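Side-chain contacts in N2152 (Neocallimastix frontalis, PDB 5U22), which probably hydrolyses rare arabinosyl substrates as a family 39 glycoside hydrolase of a rumen anaerobic fungus: residues 32-36 / 37-41; 45-49 / 50-54; 57-61 / 62-66. All blocks are in the same frame, centred on the assembly; numbering follows the deposited sequence.

Contact 1 of 3, residues 32-36 / 37-41; sequences KIRRA and THCAS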
ATOM      1  N   LYS A  32     -21.282   1.556  -0.654  0.50 17.19           N
ATOM      2  CA  LYS A  32     -20.176   1.699  -1.594  0.50 19.99           C
ATOM      3  C   LYS A  32     -19.162   2.716  -1.087  0.50 20.79           C
ATOM      4  O   LYS A  32     -19.527   3.824  -0.681  0.50 22.86           O
ATOM      5  CB  LYS A  32     -20.703   2.131  -2.964  0.50 21.95           C
ATOM      6  CG  LYS A  32     -20.937   1.004  -3.960  0.50 22.54           C
ATOM      7  CD  LYS A  32     -21.930  -0.036  -3.469  0.50 23.76           C
ATOM      8  CE  LYS A  32     -22.365  -0.937  -4.614  0.50 23.40           C
ATOM      9  NZ  LYS A  32     -23.107  -2.144  -4.163  0.50 18.57           N
ATOM     10  N   ILE A  33     -17.882   2.347  -1.120  1.00 17.08           N
ATOM     11  CA  ILE A  33     -16.831   3.281  -0.723  1.00 17.87           C
ATOM     12  C   ILE A  33     -16.373   4.032  -1.960  1.00 20.62           C
ATOM     13  O   ILE A  33     -16.413   5.269  -2.008  1.00 21.15           O
ATOM     14  CB  ILE A  33     -15.650   2.568  -0.052  1.00 16.51           C
ATOM     15  CG1 ILE A  33     -16.126   1.764   1.151  1.00 15.91           C
ATOM     16  CG2 ILE A  33     -14.611   3.589   0.383  1.00 17.28           C
ATOM     17  CD1 ILE A  33     -15.080   0.809   1.675  1.00 16.35           C
ATOM     18  N   ARG A  34     -15.913   3.277  -2.953  1.00 15.55           N
ATOM     19  CA  ARG A  34     -15.469   3.784  -4.243  1.00 14.88           C
ATOM     20  C   ARG A  34     -15.130   2.583  -5.105  1.00 16.36           C
ATOM     21  O   ARG A  34     -15.189   1.441  -4.634  1.00 18.84           O
ATOM     22  CB  ARG A  34     -14.247   4.692  -4.104  1.00 24.80           C
ATOM     23  CG  ARG A  34     -13.097   3.982  -3.460  1.00 17.21           C
ATOM     24  CD  ARG A  34     -11.797   4.785  -3.426  1.00 15.97           C
ATOM     25  NE  ARG A  34     -10.811   3.999  -2.688  1.00 17.39           N
ATOM     26  CZ  ARG A  34      -9.513   4.284  -2.586  1.00 25.03           C
ATOM     27  NH1 ARG A  34      -9.004   5.368  -3.180  1.00 24.67           N
ATOM     28  NH2 ARG A  34      -8.729   3.472  -1.878  1.00 18.86           N
ATOM     29  N   ARG A  35     -14.758   2.833  -6.357  1.00 14.66           N
ATOM     30  CA  ARG A  35     -14.341   1.761  -7.245  1.00 19.84           C
ATOM     31  C   ARG A  35     -13.124   1.038  -6.681  1.00 17.65           C
ATOM     32  O   ARG A  35     -12.332   1.597  -5.917  1.00 18.79           O
ATOM     33  CB  ARG A  35     -14.000   2.309  -8.627  1.00 27.84           C
ATOM     34  CG  ARG A  35     -15.140   2.957  -9.384  1.00 30.51           C
ATOM     35  CD  ARG A  35     -14.675   3.225 -10.811  1.00 35.72           C
ATOM     36  NE  ARG A  35     -13.872   2.098 -11.284  1.00 40.73           N
ATOM     37  CZ  ARG A  35     -12.965   2.160 -12.253  1.00 39.91           C
ATOM     38  NH1 ARG A  35     -12.723   3.309 -12.880  1.00 32.91           N
ATOM     39  NH2 ARG A  35     -12.299   1.065 -12.596  1.00 44.00           N
ATOM     40  N   ALA A  36     -12.992  -0.226  -7.054  1.00 16.73           N
ATOM     41  CA  ALA A  36     -11.789  -0.983  -6.727  1.00 17.80           C
ATOM     42  C   ALA A  36     -10.575  -0.385  -7.423  1.00 18.41           C
ATOM     43  O   ALA A  36     -10.551  -0.258  -8.651  1.00 23.02           O
ATOM     44  CB  ALA A  36     -11.971  -2.445  -7.135  1.00 19.03           C
ATOM     45  N   THR A  37      -9.572   0.001  -6.629  1.00 16.01           N
ATOM     46  CA  THR A  37      -8.318   0.526  -7.149  1.00 15.17           C
ATOM     47  C   THR A  37      -7.099  -0.267  -6.703  1.00 15.24           C
ATOM     48  O   THR A  37      -5.994   0.012  -7.184  1.00 16.31           O
ATOM     49  CB  THR A  37      -8.131   1.989  -6.727  1.00 15.92           C
ATOM     50  OG1 THR A  37      -7.908   2.045  -5.312  1.00 18.42           O
ATOM     51  CG2 THR A  37      -9.370   2.811  -7.072  1.00 18.53           C
ATOM     52  N   HIS A  38      -7.266  -1.248  -5.815  1.00 14.92           N
ATOM     53  CA  HIS A  38      -6.156  -2.036  -5.276  1.00 16.22           C
ATOM     54  C   HIS A  38      -5.079  -1.118  -4.716  1.00 16.22           C
ATOM     55  O   HIS A  38      -3.883  -1.278  -4.977  1.00 16.69           O
ATOM     56  CB  HIS A  38      -5.602  -2.985  -6.339  1.00 16.01           C
ATOM     57  CG  HIS A  38      -6.669  -3.538  -7.224  1.00 13.52           C
ATOM     58  ND1 HIS A  38      -6.855  -3.108  -8.520  1.00 17.69           N
ATOM     59  CD2 HIS A  38      -7.664  -4.418  -6.970  1.00 18.01           C
ATOM     60  CE1 HIS A  38      -7.899  -3.735  -9.041  1.00 24.76           C
ATOM     61  NE2 HIS A  38      -8.408  -4.534  -8.120  1.00 16.86           N
ATOM     62  N   CYS A  39      -5.526  -0.142  -3.925  1.00 17.25           N
ATOM     63  CA  CYS A  39      -4.646   0.955  -3.537  1.00 16.51           C
ATOM     64  C   CYS A  39      -3.414   0.467  -2.790  1.00 19.47           C
ATOM     65  O   CYS A  39      -2.341   1.055  -2.936  1.00 16.45           O
ATOM     66  CB  CYS A  39      -5.411   1.983  -2.697  1.00 11.79           C
ATOM     67  SG  CYS A  39      -5.982   1.430  -1.058  1.00 17.97           S
ATOM     68  N   ALA A  40      -3.527  -0.616  -2.021  1.00 14.15           N
ATOM     69  CA  ALA A  40      -2.411  -1.088  -1.213  1.00 15.97           C
ATOM     70  C   ALA A  40      -1.514  -2.083  -1.949  1.00 17.94           C
ATOM     71  O   ALA A  40      -0.633  -2.676  -1.320  1.00 14.84           O
ATOM     72  CB  ALA A  40      -2.931  -1.713   0.092  1.00 16.86           C
ATOM     73  N   SER A  41      -1.693  -2.253  -3.265  1.00 14.28           N
ATOM     74  CA  SER A  41      -0.944  -3.250  -4.036  1.00 14.17           C
ATOM     75  C   SER A  41       0.331  -2.613  -4.578  1.00 17.20           C
ATOM     76  O   SER A  41       0.392  -2.144  -5.720  1.00 16.60           O
ATOM     77  CB  SER A  41      -1.786  -3.815  -5.174  1.00 17.31           C
ATOM     78  OG  SER A  41      -2.980  -4.414  -4.714  1.00 24.22           O
TER
HETATM   79  O   HOH W   1     -10.129   1.140  -4.134  1.00 21.05           O

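Contact 2 of 3, residues 45-49 / 50-54; sequences YGLIE and NVPKD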
ATOM      1  N   TYR A  45      11.059  -0.937  -3.233  1.00 16.26           N
ATOM      2  CA  TYR A  45      12.066  -1.843  -3.811  1.00 13.78           C
ATOM      3  C   TYR A  45      11.483  -3.229  -4.079  1.00 14.87           C
ATOM      4  O   TYR A  45      12.198  -4.238  -4.052  1.00 15.07           O
ATOM      5  CB  TYR A  45      13.304  -1.987  -2.919  1.00 13.24           C
ATOM      6  CG  TYR A  45      14.299  -0.844  -2.951  1.00 14.31           C
ATOM      7  CD1 TYR A  45      14.057   0.339  -2.257  1.00 13.46           C
ATOM      8  CD2 TYR A  45      15.518  -0.976  -3.634  1.00 18.04           C
ATOM      9  CE1 TYR A  45      14.987   1.367  -2.247  1.00 17.21           C
ATOM     10  CE2 TYR A  45      16.457   0.063  -3.638  1.00 12.81           C
ATOM     11  CZ  TYR A  45      16.187   1.221  -2.934  1.00 16.97           C
ATOM     12  OH  TYR A  45      17.106   2.249  -2.930  1.00 16.10           O
ATOM     13  N   GLY A  46      10.166  -3.299  -4.296  1.00 14.62           N
ATOM     14  CA  GLY A  46       9.543  -4.589  -4.516  1.00 15.33           C
ATOM     15  C   GLY A  46       9.777  -5.127  -5.901  1.00 15.70           C
ATOM     16  O   GLY A  46       9.712  -6.341  -6.105  1.00 17.82           O
ATOM     17  N   LEU A  47      10.054  -4.239  -6.849  1.00 12.73           N
ATOM     18  CA  LEU A  47      10.373  -4.597  -8.222  1.00 13.95           C
ATOM     19  C   LEU A  47      11.673  -3.900  -8.576  1.00 15.41           C
ATOM     20  O   LEU A  47      11.788  -2.689  -8.381  1.00 16.99           O
ATOM     21  CB  LEU A  47       9.256  -4.163  -9.177  1.00 16.12           C
ATOM     22  CG  LEU A  47       9.482  -4.375 -10.672  1.00 15.44           C
ATOM     23  CD1 LEU A  47       9.710  -5.847 -10.976  1.00 16.06           C
ATOM     24  CD2 LEU A  47       8.289  -3.835 -11.467  1.00 16.89           C
ATOM     25  N   ILE A  48      12.653  -4.653  -9.072  1.00 14.25           N
ATOM     26  CA  ILE A  48      13.916  -4.037  -9.484  1.00 14.00           C
ATOM     27  C   ILE A  48      14.243  -4.440 -10.916  1.00 17.70           C
ATOM     28  O   ILE A  48      13.373  -4.944 -11.641  1.00 17.13           O
ATOM     29  CB  ILE A  48      15.057  -4.393  -8.515  1.00 13.25           C
ATOM     30  CG1 ILE A  48      15.270  -5.910  -8.445  1.00 15.28           C
ATOM     31  CG2 ILE A  48      14.742  -3.832  -7.114  1.00 14.97           C
ATOM     32  CD1 ILE A  48      16.391  -6.285  -7.490  1.00 14.35           C
ATOM     33  N   GLU A  49      15.491  -4.208 -11.338  1.00 16.45           N
ATOM     34  CA  GLU A  49      15.816  -4.297 -12.762  1.00 13.94           C
ATOM     35  C   GLU A  49      15.543  -5.689 -13.311  1.00 15.97           C
ATOM     36  O   GLU A  49      15.014  -5.830 -14.421  1.00 20.41           O
ATOM     37  CB  GLU A  49      17.277  -3.905 -13.010  1.00 17.94           C
ATOM     38  CG  GLU A  49      17.567  -2.404 -12.905  1.00 18.05           C
ATOM     39  CD  GLU A  49      17.968  -1.986 -11.501  1.00 20.44           C
ATOM     40  OE1 GLU A  49      17.650  -2.728 -10.544  1.00 16.95           O
ATOM     41  OE2 GLU A  49      18.614  -0.916 -11.358  1.00 17.82           O
ATOM     42  N   ASN A  50      15.896  -6.734 -12.560  1.00 17.68           N
ATOM     43  CA  ASN A  50      15.671  -8.080 -13.079  1.00 18.72           C
ATOM     44  C   ASN A  50      15.233  -9.060 -11.993  1.00 19.24           C
ATOM     45  O   ASN A  50      15.428 -10.272 -12.147  1.00 21.73           O
ATOM     46  CB  ASN A  50      16.932  -8.600 -13.799  1.00 18.92           C
ATOM     47  CG  ASN A  50      16.617  -9.690 -14.820  1.00 27.31           C
ATOM     48  OD1 ASN A  50      15.573  -9.657 -15.471  1.00 22.82           O
ATOM     49  ND2 ASN A  50      17.518 -10.660 -14.957  1.00 24.83           N
ATOM     50  N   VAL A  51      14.666  -8.568 -10.894  1.00 15.81           N
ATOM     51  CA  VAL A  51      14.018  -9.421  -9.904  1.00 16.05           C
ATOM     52  C   VAL A  51      12.677  -8.775  -9.594  1.00 19.59           C
ATOM     53  O   VAL A  51      12.627  -7.570  -9.350  1.00 18.88           O
ATOM     54  CB  VAL A  51      14.849  -9.594  -8.621  1.00 20.42           C
ATOM     55  CG1 VAL A  51      14.216 -10.666  -7.723  1.00 15.86           C
ATOM     56  CG2 VAL A  51      16.310  -9.957  -8.947  1.00 18.72           C
ATOM     57  N   PRO A  52      11.579  -9.553  -9.647  1.00 18.25           N
ATOM     58  CA  PRO A  52      11.504 -10.948 -10.093  1.00 21.34           C
ATOM     59  C   PRO A  52      11.891 -11.044 -11.556  1.00 19.60           C
ATOM     60  O   PRO A  52      11.670 -10.097 -12.304  1.00 17.13           O
ATOM     61  CB  PRO A  52      10.021 -11.315  -9.909  1.00 23.16           C
ATOM     62  CG  PRO A  52       9.440 -10.247  -9.034  1.00 21.34           C
ATOM     63  CD  PRO A  52      10.254  -9.013  -9.311  1.00 17.45           C
ATOM     64  N   LYS A  53      12.478 -12.168 -11.957  1.00 22.11           N
ATOM     65  CA  LYS A  53      12.834 -12.340 -13.360  1.00 19.48           C
ATOM     66  C   LYS A  53      11.585 -12.502 -14.219  1.00 18.93           C
ATOM     67  O   LYS A  53      11.478 -11.909 -15.304  1.00 20.70           O
ATOM     68  CB  LYS A  53      13.763 -13.551 -13.490  1.00 20.00           C
ATOM     69  CG  LYS A  53      14.893 -13.426 -14.482  1.00 33.12           C
ATOM     70  CD  LYS A  53      15.776 -14.687 -14.453  1.00 26.58           C
ATOM     71  CE  LYS A  53      16.911 -14.560 -13.445  1.00 34.15           C
ATOM     72  NZ  LYS A  53      17.859 -15.722 -13.477  1.00 34.82           N
ATOM     73  N   ASP A  54      10.618 -13.280 -13.737  1.00 15.76           N
ATOM     74  CA  ASP A  54       9.434 -13.643 -14.511  1.00 18.28           C
ATOM     75  C   ASP A  54       8.342 -12.623 -14.229  1.00 18.32           C
ATOM     76  O   ASP A  54       7.515 -12.809 -13.336  1.00 17.86           O
ATOM     77  CB  ASP A  54       8.999 -15.059 -14.147  1.00 19.46           C
ATOM     78  CG  ASP A  54       7.834 -15.559 -14.975  1.00 19.70           C
ATOM     79  OD1 ASP A  54       7.169 -14.750 -15.655  1.00 17.32           O
ATOM     80  OD2 ASP A  54       7.558 -16.779 -14.905  1.00 18.21           O
TER

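Contact 3 of 3, residues 57-61 / 62-66; sequences SLVAP and LNINV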
ATOM      1  N   SER A  57       4.532 -14.021 -14.709  1.00 16.24           N
ATOM      2  CA  SER A  57       3.975 -14.938 -13.722  1.00 20.54           C
ATOM      3  C   SER A  57       3.861 -14.322 -12.341  1.00 19.61           C
ATOM      4  O   SER A  57       2.931 -14.661 -11.600  1.00 15.61           O
ATOM      5  CB  SER A  57       4.822 -16.208 -13.602  1.00 20.11           C
ATOM      6  OG  SER A  57       4.893 -16.903 -14.828  1.00 20.56           O
ATOM      7  N   LEU A  58       4.789 -13.436 -11.985  1.00 18.40           N
ATOM      8  CA  LEU A  58       4.929 -12.978 -10.612  1.00 16.95           C
ATOM      9  C   LEU A  58       4.487 -11.538 -10.376  1.00 17.21           C
ATOM     10  O   LEU A  58       4.050 -11.226  -9.272  1.00 14.28           O
ATOM     11  CB  LEU A  58       6.386 -13.153 -10.158  1.00 17.07           C
ATOM     12  CG  LEU A  58       6.901 -14.600 -10.237  1.00 16.44           C
ATOM     13  CD1 LEU A  58       8.364 -14.688  -9.801  1.00 16.94           C
ATOM     14  CD2 LEU A  58       6.036 -15.530  -9.404  1.00 13.34           C
ATOM     15  N   VAL A  59       4.562 -10.658 -11.375  1.00 17.20           N
ATOM     16  CA  VAL A  59       4.195  -9.256 -11.183  1.00 14.98           C
ATOM     17  C   VAL A  59       2.853  -8.964 -11.835  1.00 17.40           C
ATOM     18  O   VAL A  59       1.920  -8.476 -11.182  1.00 19.62           O
ATOM     19  CB  VAL A  59       5.282  -8.322 -11.742  1.00 16.20           C
ATOM     20  CG1 VAL A  59       4.917  -6.874 -11.484  1.00 16.84           C
ATOM     21  CG2 VAL A  59       6.647  -8.666 -11.143  1.00 11.82           C
ATOM     22  N   ALA A  60       2.759  -9.246 -13.129  1.00 14.45           N
ATOM     23  CA  ALA A  60       1.533  -8.974 -13.874  1.00 15.26           C
ATOM     24  C   ALA A  60       0.260  -9.483 -13.198  1.00 20.00           C
ATOM     25  O   ALA A  60      -0.744  -8.748 -13.215  1.00 21.35           O
ATOM     26  CB  ALA A  60       1.651  -9.566 -15.291  1.00 19.47           C
ATOM     27  N   PRO A  61       0.213 -10.683 -12.608  1.00 19.75           N
ATOM     28  CA  PRO A  61      -1.059 -11.165 -12.041  1.00 17.29           C
ATOM     29  C   PRO A  61      -1.537 -10.397 -10.832  1.00 19.56           C
ATOM     30  O   PRO A  61      -2.693 -10.579 -10.427  1.00 17.48           O
ATOM     31  CB  PRO A  61      -0.749 -12.615 -11.662  1.00 19.91           C
ATOM     32  CG  PRO A  61       0.391 -12.988 -12.558  1.00 21.29           C
ATOM     33  CD  PRO A  61       1.230 -11.752 -12.589  1.00 13.74           C
ATOM     34  N   LEU A  62      -0.705  -9.558 -10.235  1.00 17.12           N
ATOM     35  CA  LEU A  62      -1.079  -8.892  -8.996  1.00 16.72           C
ATOM     36  C   LEU A  62      -1.868  -7.611  -9.207  1.00 14.62           C
ATOM     37  O   LEU A  62      -2.388  -7.064  -8.229  1.00 16.96           O
ATOM     38  CB  LEU A  62       0.175  -8.574  -8.175  1.00 13.54           C
ATOM     39  CG  LEU A  62       0.907  -9.788  -7.615  1.00 12.60           C
ATOM     40  CD1 LEU A  62       2.079  -9.340  -6.772  1.00 15.05           C
ATOM     41  CD2 LEU A  62      -0.071 -10.642  -6.803  1.00 17.80           C
ATOM     42  N   ASN A  63      -1.955  -7.106 -10.437  1.00 14.54           N
ATOM     43  CA  ASN A  63      -2.695  -5.868 -10.705  1.00 14.82           C
ATOM     44  C   ASN A  63      -2.130  -4.714  -9.871  1.00 21.11           C
ATOM     45  O   ASN A  63      -2.862  -3.982  -9.200  1.00 18.01           O
ATOM     46  CB  ASN A  63      -4.189  -6.070 -10.430  1.00 15.33           C
ATOM     47  CG  ASN A  63      -5.074  -5.282 -11.363  1.00 32.36           C
ATOM     48  OD1 ASN A  63      -4.603  -4.618 -12.289  1.00 30.34           O
ATOM     49  ND2 ASN A  63      -6.382  -5.367 -11.135  1.00 29.46           N
ATOM     50  N   ILE A  64      -0.801  -4.577  -9.918  1.00 16.83           N
ATOM     51  CA  ILE A  64      -0.074  -3.568  -9.156  1.00 17.20           C
ATOM     52  C   ILE A  64      -0.673  -2.179  -9.330  1.00 18.45           C
ATOM     53  O   ILE A  64      -1.053  -1.777 -10.436  1.00 18.10           O
ATOM     54  CB  ILE A  64       1.401  -3.588  -9.600  1.00 16.67           C
ATOM     55  CG1 ILE A  64       2.072  -4.907  -9.194  1.00 19.09           C
ATOM     56  CG2 ILE A  64       2.159  -2.396  -9.026  1.00 19.89           C
ATOM     57  CD1 ILE A  64       2.156  -5.102  -7.684  1.00 20.89           C
ATOM     58  N   ASN A  65      -0.728  -1.423  -8.226  1.00 15.60           N
ATOM     59  CA  ASN A  65      -1.144  -0.027  -8.255  1.00 16.46           C
ATOM     60  C   ASN A  65       0.086   0.864  -8.399  1.00 16.49           C
ATOM     61  O   ASN A  65       0.421   1.289  -9.509  1.00 16.29           O
ATOM     62  CB  ASN A  65      -1.947   0.321  -6.995  1.00 13.07           C
ATOM     63  CG  ASN A  65      -2.472   1.731  -7.006  1.00 18.68           C
ATOM     64  OD1 ASN A  65      -2.804   2.284  -8.059  1.00 18.87           O
ATOM     65  ND2 ASN A  65      -2.551   2.332  -5.826  1.00 17.47           N
ATOM     66  N   VAL A  66       0.792   1.128  -7.301  1.00 13.90           N
ATOM     67  CA  VAL A  66       1.947   2.021  -7.324  1.00 13.56           C
ATOM     68  C   VAL A  66       3.095   1.357  -6.582  1.00 16.59           C
ATOM     69  O   VAL A  66       2.945   0.990  -5.408  1.00 18.50           O
ATOM     70  CB  VAL A  66       1.645   3.392  -6.693  1.00 15.87           C
ATOM     71  CG1 VAL A  66       2.853   4.292  -6.845  1.00 18.35           C
ATOM     72  CG2 VAL A  66       0.426   4.030  -7.331  1.00 16.19           C
TER
HETATM   73  O   HOH W   2       0.505  -5.965 -12.086  1.00 22.40           O

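Contact 1 of 3, residues 32-36 / 37-41
Thr-37 meets Arg-34 from above. Its OG1 lies over one face of the guanidinium, 3.7 Å from the plane and offset toward the rim. The two side chains cross at about a right angle. Arg-34 CG lies between the backbone N and the carbonyl carbon (chi1 59°), and the extended chain beyond it carries the guanidinium to Thr-37. At the edge of the same group, near its plane, Cys-39 SG approaches Arg-34 NH2 at 3.5 Å. Arg-34 NH2 is hydrogen-bonded to Val-273 O.

One water does the bridging. Thr-37 OG1 donates to it at 2.7 Å, and Thr-37 N donates to it at 2.8 Å. The water in turn donates to Arg-35 O at 2.9 Å. The torsion of Thr-37 (chi1 69°) lets hydroxyl and amide reach the same water. The methyl also stays beside the backbone N, anti to the carbonyl carbon, and Thr-37 CG2 rests 3.4 Å from Arg-35 O.

Ala-36 CB comes obliquely to the ring of His-38, 4.2 Å from His-38 NE2. That nitrogen is hydrogen-bonded to Met-312 O.

The segment joins the two domains. Strand 31-35 pairs with strand 315-320 of the beta sandwich. Past Thr-37 the chain enters the TIM barrel through a type I beta turn, His-38 to Ser-41. Helices 258-270 and 301-310 flank Cys-39 there, and strand 275-278 bonds its backbone through Gly-276.

Contact 2 of 3, residues 45-49 / 50-54
Leu-47 and Pro-52 touch across a tight chain reversal, in a loop of the TIM-barrel domain between strand 31-35 and helix 55-58. No flat group of the two segments is stacked on another across this contact. The carboxylate of Glu-49 accepts hydrogen bonds from Gly-82 N and Asp-83 N, one on each oxygen. Asn-50 touches with its CB, 3.4 Å from Glu-49 O, while its side chain points away from segment 45-49. The touch between Leu-47 and Pro-52 is plain apolar contact, with Leu-47 CD1 3.6 Å from Pro-52 CD. These two side chains cross at about a right angle.

A single backbone bond closes the reversal, from Ile-48 N to Val-51 O, 2.9 Å long. It is nearly straight (170° at the hydrogen), and the donor lies almost in line with the carbonyl bond (173°). Glu-49 and Asn-50 form the bend.

Ile-48 and Val-51 lie side by side and point the same way. Ile-48 CG1 sits between its own backbone N and carbonyl carbon (chi1 60°), which lays it against Val-51 CB at 3.7 Å. Ile-48 CD1 continues along the valine, 4.0 Å from Val-51 CG2. With an alanine here, a gap would probably open beside Val-51, whose CB and CG2 would lose their apolar mate.

Helix 84-91 packs on Leu-47 through Val-87 and Leu-91. Arg-90 of that helix binds Ile-48 O and Pro-52 O, tying together the two limbs of the turn. The peptide bond before Pro-52 is cis. The oxygen of that peptide, Val-51 O, is hemmed by carbon as well, with Ile-48 CG1 at 3.2 Å and Leu-47 CD1 at 3.8 Å.

Contact 3 of 3, residues 57-61 / 62-66
Val-59 and Leu-62 are joined by the main hydrogen bond of this turn. Leu-62 N donates to Val-59 O at 3.0 Å, with an angle of 162° at the hydrogen. Asn-63 N makes a weak bond of 3.4 Å to Ala-60 O. Both bonds span three residues, as in the short 3-10 segment that begins at Ala-60.

A water adds a further link. It donates to Val-59 O at 3.0 Å and accepts from Ile-64 N at 2.9 Å. Two donors therefore grip the Val-59 oxygen, and the chain beyond the turn is tied back to it. Asn-63 has a left-handed backbone conformation here, and its ND2 bonds Gly-310 O.

Beside these bonds the side chain of Leu-62 makes van der Waals contact with backbone oxygens of the preceding turn. Leu-62 CG is anti to its carbonyl carbon (chi1 -68°), and this brings the side chain back along that turn. Leu-62 CB is 3.5 Å from Val-59 O, and Leu-62 CD1 is 3.7 Å from Leu-58 O. The Leu-58 oxygen also accepts a hydrogen bond from Trp-303 NE1.

The apolar contact is between Val-59 and Ile-64. Their side chains cross obliquely, with Val-59 CG1 and Ile-64 CG1 4.1 Å apart. This is a looser touch.

The turn leads from the short helix 55-58 to barrel strand 66-70. Helix 301-310 packs against it: Trp-303 meets Pro-61 and Leu-62, and Lys-307 NZ bonds Pro-61 O. Beyond the turn, Val-66 starts its strand with its side chain touching strands 98-102 and 275-278.

Overall arrangement
The three contacts follow one another along the chain, and none nests in or crosses another. Contact 1 comes first and carries the chain from the beta sandwich into the TIM barrel. Its beta turn is bonded on two sides, to Gly-276 and to Asn-65 just before strand 66-70. The chain thus enters between strands 66-70 and 275-278, the outermost of the parallel sheet. Contact 2 then closes a turn in the loop before helix 55-58. The centres of contacts 1 and 2 are about 25 Å apart. Contact 3 ends that helix and brings the chain back, where Asn-65 also bonds Cys-39. Contacts 2 and 3 meet where Pro-52 packs on Leu-58 and Val-59.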